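Local coordinates for transcriptional activator PlcR protein (Bacillus thuringiensis, PDB 3U3W), which activates transcription of virulence genes by binding DNA when switched on by the quorum-sensing signal peptide PapR, at the interface of chains A and B. Residues are numbered along the deposited sequence; one frame, centred on the assembly and turned at random. Chains: chain A/B, Transcriptional activator PlcR protein.

Contact 1: the interface of chains A and B. Residues chain A 61, 64, 149; chain B 50, 60.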
# COMPACT_ATOMS: atom_id res chain seq x y z
N ILE A 61 3.23 10.90 9.36
CA ILE A 61 2.69 11.78 8.32
C ILE A 61 1.35 12.36 8.77
O ILE A 61 0.93 13.43 8.31
CB ILE A 61 2.57 11.05 6.93
CG1 ILE A 61 2.10 12.01 5.83
CG2 ILE A 61 1.64 9.83 7.02
CD1 ILE A 61 3.04 13.15 5.53
N TYR A 64 1.74 15.75 10.26
CA TYR A 64 1.97 16.74 9.22
C TYR A 64 0.68 17.05 8.45
O TYR A 64 0.40 18.21 8.16
CB TYR A 64 3.10 16.29 8.29
CG TYR A 64 4.45 16.48 8.93
CD1 TYR A 64 5.17 17.66 8.74
CD2 TYR A 64 5.01 15.49 9.73
CE1 TYR A 64 6.41 17.84 9.33
CE2 TYR A 64 6.25 15.67 10.32
CZ TYR A 64 6.94 16.85 10.12
OH TYR A 64 8.17 17.02 10.70
N ILE A 149 1.46 16.94 0.08
CA ILE A 149 1.74 15.70 0.79
C ILE A 149 1.90 14.53 -0.17
O ILE A 149 2.89 13.79 -0.10
CB ILE A 149 0.60 15.38 1.79
CG1 ILE A 149 0.42 16.52 2.81
CG2 ILE A 149 0.86 14.05 2.51
CD1 ILE A 149 1.60 16.70 3.73
N GLN B 50 8.71 20.05 6.15
CA GLN B 50 7.56 19.78 5.29
C GLN B 50 7.77 20.37 3.90
O GLN B 50 7.61 19.69 2.90
CB GLN B 50 6.31 20.36 5.94
CG GLN B 50 5.32 20.97 4.98
CD GLN B 50 4.46 19.94 4.33
OE1 GLN B 50 3.87 19.10 5.01
NE2 GLN B 50 4.39 19.96 3.00
N ILE B 60 7.78 12.31 3.79
CA ILE B 60 8.46 12.87 4.94
C ILE B 60 8.95 11.81 5.93
O ILE B 60 9.87 12.07 6.71
CB ILE B 60 7.64 13.95 5.67
CG1 ILE B 60 8.56 14.82 6.51
CG2 ILE B 60 6.58 13.32 6.56
CD1 ILE B 60 7.86 15.95 7.19
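The helix-turn-helix domains meet here, where B:Ile60 packs on A:Tyr64. A loop residue of the chain A regulatory region, A:Ile149, meets B:Gln50 in the same patch. The methyl CD1 of B:Ile60 sits over one face of the A:Tyr64 ring, shifted toward the rim on the CE1 and CZ side. It is a CH-pi contact, though modelled too close for its exact spacing to carry weight. The B:Ile60 side chain is fully extended (chi2 177°), which carries CD1 out across the ring. The two side chains cross at about a right angle. The other branch, CG2 of B:Ile60, meets CD1 of A:Ile61 at 3.7 Å. B:Gln50, on helix 46-56, runs antiparallel past the tyrosine. Its CB is 4.1 Å from ring atom CD1 of A:Tyr64, and its amide plane is turned 50° from the ring. The side chain bends at chi2 (81°). Its amide oxygen OE1 then comes 3.5 Å from CD1 of A:Ile149, a packing contact. The patch joins the DNA-binding domains to each other and to the regulatory part of the partner, and so likely bears on how the two domains are set for DNA.

Contact 2: the interface of chains A and B. Residues chain A 54-55; chain B 147-148.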
# COMPACT_ATOMS: atom_id res chain seq x y z
N ALA A 54 5.44 7.43 18.00
CA ALA A 54 5.70 6.04 18.32
C ALA A 54 4.85 5.54 19.49
O ALA A 54 4.14 4.53 19.38
CB ALA A 54 7.19 5.84 18.59
N LYS A 55 4.92 6.25 20.62
CA LYS A 55 4.18 5.85 21.80
C LYS A 55 2.66 5.81 21.55
O LYS A 55 1.96 4.96 22.10
CB LYS A 55 4.51 6.75 23.00
CG LYS A 55 4.10 6.13 24.35
CD LYS A 55 4.68 6.87 25.55
CE LYS A 55 6.20 6.87 25.54
NZ LYS A 55 6.75 7.55 26.76
N THR B 147 8.84 0.83 20.59
CA THR B 147 8.10 1.85 19.85
C THR B 147 8.25 1.67 18.32
O THR B 147 7.56 0.86 17.72
CB THR B 147 8.52 3.28 20.28
OG1 THR B 147 9.94 3.43 20.10
CG2 THR B 147 8.18 3.52 21.75
N GLY B 148 9.16 2.44 17.72
CA GLY B 148 9.54 2.24 16.33
C GLY B 148 8.70 2.87 15.22
O GLY B 148 7.59 3.36 15.44
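The hydroxyl OG1 of B:Thr147 stands 4.0 Å from the methyl CB of A:Ala54, in van der Waals contact and not as a bond. A:Ala54 belongs to helix 46-56 of the helix-turn-helix DNA-binding domain. B:Thr147 and B:Gly148 lie in a loop of the RNPP-family regulatory region of the other chain. The core of the contact is CB of A:Ala54 against CB of B:Thr147 at 3.3 Å, a tight approach. The methyl comes in opposite the three heavy substituents of the threonine CB, so it faces the side that carries the CB hydrogen. The two branches, OG1 and CG2, flank it evenly, with CG2 of B:Thr147 also 4.0 Å from CB of A:Ala54. The threonine torsion explains this: OG1 falls between the backbone N and the carbonyl carbon (chi1 57°), while CG2 lies opposite the carbonyl carbon. CG2 thus leans toward the next residue of the helix, A:Lys55, whose backbone N is 4.4 Å from it. On the other flank, the backbone N of B:Gly148 is 4.0 Å from CB of A:Ala54. B:Gly148 has a positive phi (85°).

Contact 3: the interface of chains A and B. Residues chain A 265, 268-269; chain B 239, 262, 266.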
# COMPACT_ATOMS: atom_id res chain seq x y z
N PHE A 265 -11.97 -14.44 -15.95
CA PHE A 265 -11.91 -14.77 -14.54
C PHE A 265 -11.93 -13.52 -13.65
O PHE A 265 -12.78 -13.40 -12.77
CB PHE A 265 -10.69 -15.63 -14.22
CG PHE A 265 -10.68 -16.16 -12.79
CD1 PHE A 265 -10.21 -15.37 -11.75
CD2 PHE A 265 -11.16 -17.43 -12.50
CE1 PHE A 265 -10.22 -15.83 -10.44
CE2 PHE A 265 -11.16 -17.90 -11.20
CZ PHE A 265 -10.68 -17.10 -10.16
N ASP A 268 -15.11 -11.35 -13.75
CA ASP A 268 -16.17 -11.99 -12.99
C ASP A 268 -16.04 -11.69 -11.51
O ASP A 268 -16.85 -10.96 -10.94
CB ASP A 268 -16.16 -13.51 -13.22
CG ASP A 268 -17.15 -14.24 -12.32
OD1 ASP A 268 -18.37 -13.98 -12.45
OD2 ASP A 268 -16.72 -15.07 -11.49
N ILE A 269 -15.01 -12.24 -10.88
CA ILE A 269 -14.85 -12.11 -9.43
C ILE A 269 -14.74 -10.67 -8.94
O ILE A 269 -15.14 -10.38 -7.81
CB ILE A 269 -13.68 -12.94 -8.86
CG1 ILE A 269 -12.34 -12.27 -9.16
CG2 ILE A 269 -13.72 -14.37 -9.36
CD1 ILE A 269 -11.35 -12.41 -8.04
N TYR B 239 -10.31 -18.64 -0.75
CA TYR B 239 -11.28 -19.41 -1.52
C TYR B 239 -11.24 -20.88 -1.19
O TYR B 239 -12.28 -21.54 -1.15
CB TYR B 239 -11.09 -19.20 -3.03
CG TYR B 239 -11.77 -17.95 -3.53
CD1 TYR B 239 -13.15 -17.83 -3.50
CD2 TYR B 239 -11.02 -16.89 -4.03
CE1 TYR B 239 -13.78 -16.68 -3.94
CE2 TYR B 239 -11.64 -15.73 -4.47
CZ TYR B 239 -13.02 -15.64 -4.43
OH TYR B 239 -13.62 -14.49 -4.88
N LYS B 262 -11.81 -21.54 -8.01
CA LYS B 262 -11.29 -20.21 -7.80
C LYS B 262 -9.92 -20.22 -7.11
O LYS B 262 -9.03 -19.44 -7.47
CB LYS B 262 -12.29 -19.36 -7.03
CG LYS B 262 -13.51 -18.93 -7.82
CD LYS B 262 -14.46 -18.10 -6.94
CE LYS B 262 -15.32 -17.12 -7.72
NZ LYS B 262 -16.27 -17.76 -8.66
N PHE B 266 -5.92 -18.97 -8.62
CA PHE B 266 -4.92 -18.08 -8.04
C PHE B 266 -3.62 -18.80 -7.72
O PHE B 266 -2.55 -18.21 -7.80
CB PHE B 266 -5.45 -17.38 -6.80
CG PHE B 266 -6.43 -16.30 -7.09
CD1 PHE B 266 -6.01 -15.06 -7.55
CD2 PHE B 266 -7.79 -16.52 -6.90
CE1 PHE B 266 -6.91 -14.05 -7.84
CE2 PHE B 266 -8.70 -15.51 -7.18
CZ PHE B 266 -8.26 -14.28 -7.66
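The rings of A:Phe265 and B:Phe266 meet edge to face, their planes 80° apart and their centroids 5.5 Å apart. The edge belongs to A:Phe265, whose CE1 points at the face of B:Phe266 and lies 3.6 Å from its CE2. At the edge of the B:Phe266 ring, in its plane, comes CD1 of A:Ile269, 3.6 Å from CZ of the phenylalanine. The edge of A:Phe265 is met in plane by CA of B:Lys262, 3.9 Å from ring atom CZ. B:Tyr239 takes the lysine of its own chain on one face, with CB of B:Lys262 3.8 Å above the ring plane. A:Ile269 contacts both partners with different branches. CG1 sits between the backbone N and the carbonyl carbon (chi1 76°) and sends CD1 to the phenylalanine. CG2 packs 3.6 Å from CE of B:Lys262, as the two side chains slide past in opposite directions. The lysine bends at chi4 (64°), and its NZ forms a long salt bridge, 3.9 Å, with OD2 of A:Asp268. The lysine's carbon chain thus packs while its end probably feels only a modest pull from the carboxylate. The site pairs helix 253-269 of one regulatory domain with the same helix of the other, with helix 235-248 of chain B behind.

Contact 4: the interface of chains A and B. Residues chain A 226, 230, 232; chain B 87, 230-233, 270.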
# COMPACT_ATOMS: atom_id res chain seq x y z
N SER A 226 2.45 -6.80 -11.17
CA SER A 226 1.19 -7.03 -10.48
C SER A 226 1.24 -8.29 -9.61
O SER A 226 0.84 -8.25 -8.45
CB SER A 226 0.04 -7.13 -11.48
OG SER A 226 -0.22 -5.87 -12.05
N ASN A 230 1.13 -8.62 -5.54
CA ASN A 230 -0.21 -9.13 -5.29
C ASN A 230 -1.34 -8.14 -5.53
O ASN A 230 -2.27 -8.04 -4.72
CB ASN A 230 -0.29 -9.72 -3.88
CG ASN A 230 0.71 -10.84 -3.66
OD1 ASN A 230 1.50 -10.80 -2.72
ND2 ASN A 230 0.69 -11.83 -4.54
N MET A 232 -4.51 -6.78 -7.95
CA MET A 232 -5.54 -7.25 -8.88
C MET A 232 -6.13 -6.06 -9.62
O MET A 232 -7.05 -6.23 -10.42
CB MET A 232 -6.72 -7.86 -8.10
CG MET A 232 -6.57 -9.27 -7.65
SD MET A 232 -8.15 -9.99 -7.19
CE MET A 232 -8.39 -9.30 -5.55
N LYS B 87 6.17 -15.20 2.81
CA LYS B 87 5.00 -15.45 1.98
C LYS B 87 5.11 -16.76 1.21
O LYS B 87 4.12 -17.48 1.05
CB LYS B 87 4.79 -14.29 1.00
CG LYS B 87 3.58 -13.44 1.34
CD LYS B 87 3.88 -11.95 1.20
CE LYS B 87 2.88 -11.26 0.29
NZ LYS B 87 3.11 -9.79 0.21
N ASN B 230 -8.23 -4.73 -3.78
CA ASN B 230 -7.53 -5.30 -4.92
C ASN B 230 -6.26 -6.10 -4.58
O ASN B 230 -5.27 -6.07 -5.32
CB ASN B 230 -7.23 -4.21 -5.95
CG ASN B 230 -8.50 -3.66 -6.60
OD1 ASN B 230 -9.35 -4.41 -7.08
ND2 ASN B 230 -8.63 -2.35 -6.60
N SER B 231 -6.31 -6.82 -3.46
CA SER B 231 -5.22 -7.69 -3.03
C SER B 231 -5.43 -9.17 -3.41
O SER B 231 -6.52 -9.70 -3.28
CB SER B 231 -5.03 -7.57 -1.52
OG SER B 231 -3.83 -8.17 -1.12
N MET B 232 -4.37 -9.80 -3.89
CA MET B 232 -4.37 -11.22 -4.24
C MET B 232 -3.59 -11.99 -3.20
O MET B 232 -3.46 -13.20 -3.31
CB MET B 232 -3.61 -11.47 -5.55
CG MET B 232 -4.13 -10.81 -6.77
SD MET B 232 -3.49 -11.66 -8.21
CE MET B 232 -2.05 -10.66 -8.58
N ALA B 233 -3.01 -11.29 -2.23
CA ALA B 233 -2.03 -11.90 -1.33
C ALA B 233 -2.55 -13.22 -0.71
O ALA B 233 -1.86 -14.24 -0.70
CB ALA B 233 -1.61 -10.92 -0.23
N LEU B 270 -0.29 -17.34 -9.51
CA LEU B 270 0.69 -16.84 -8.54
C LEU B 270 1.80 -17.87 -8.29
O LEU B 270 2.72 -17.64 -7.51
CB LEU B 270 0.01 -16.41 -7.24
CG LEU B 270 -1.01 -15.29 -7.41
CD1 LEU B 270 -1.64 -14.92 -6.06
CD2 LEU B 270 -0.34 -14.08 -8.06
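Two reciprocal backbone hydrogen bonds link Asn230 of each chain to Met232 of the other. The N-H of B:Met232 donates to the carbonyl O of A:Asn230 at 2.9 Å, and the N-H of A:Met232 donates to O of B:Asn230 at 2.8 Å. Exchanging the chains turns one bond into the other, so the site lies at the two-fold axis. The methionine side chains cross each other beside the axis. Their CG atoms are modelled too close, so the detail of that packing is doubtful. B:Met232 bends at chi3 (-95°), and its methyl CE arrives 3.8 Å from the carbonyl O of A:Ser226, near the end of helix 212-228. The A:Asn230 side chain packs along B:Ala233: its CB is 3.5 Å from the alanine N, and its CG is 3.8 Å from the alanine CA. The amide oxygen OD1 of A:Asn230 lies 3.3 Å from CE of B:Lys87 and 3.5 Å from its NZ, a close approach and not a hydrogen bond. The two side chains come from opposite directions. The amide nitrogen ND2 of A:Asn230 lies 4.2 Å from CD1 of B:Leu270. Further out, OG of B:Ser231 accepts a weak bond from the N of B:Ala233 and may steady the loop leading into helix 235-248. Both asparagines have positive phi, which shapes this loop. The site joins the regulatory domains by main-chain bonds and so likely anchors the dimer.

Contacts 3 and 4 form one cluster, their C-alpha centres about 12 Å apart, and both join the regulatory domains. Contact 4 includes B:Leu270, which directly follows the helix 253-269 used in contact 3. Contacts 1 and 2 lie about 18 Å apart at the DNA-binding end. They share a theme with the chains exchanged: helix 46-56 of one copy against the 147-149 loop of the other. Between C-alpha centres, contact 4 is about 28 Å from contact 1 and 29 Å from contact 2; contact 3 is about 38 Å from contact 1 and 39 Å from contact 2. The two chains are thus held at both ends.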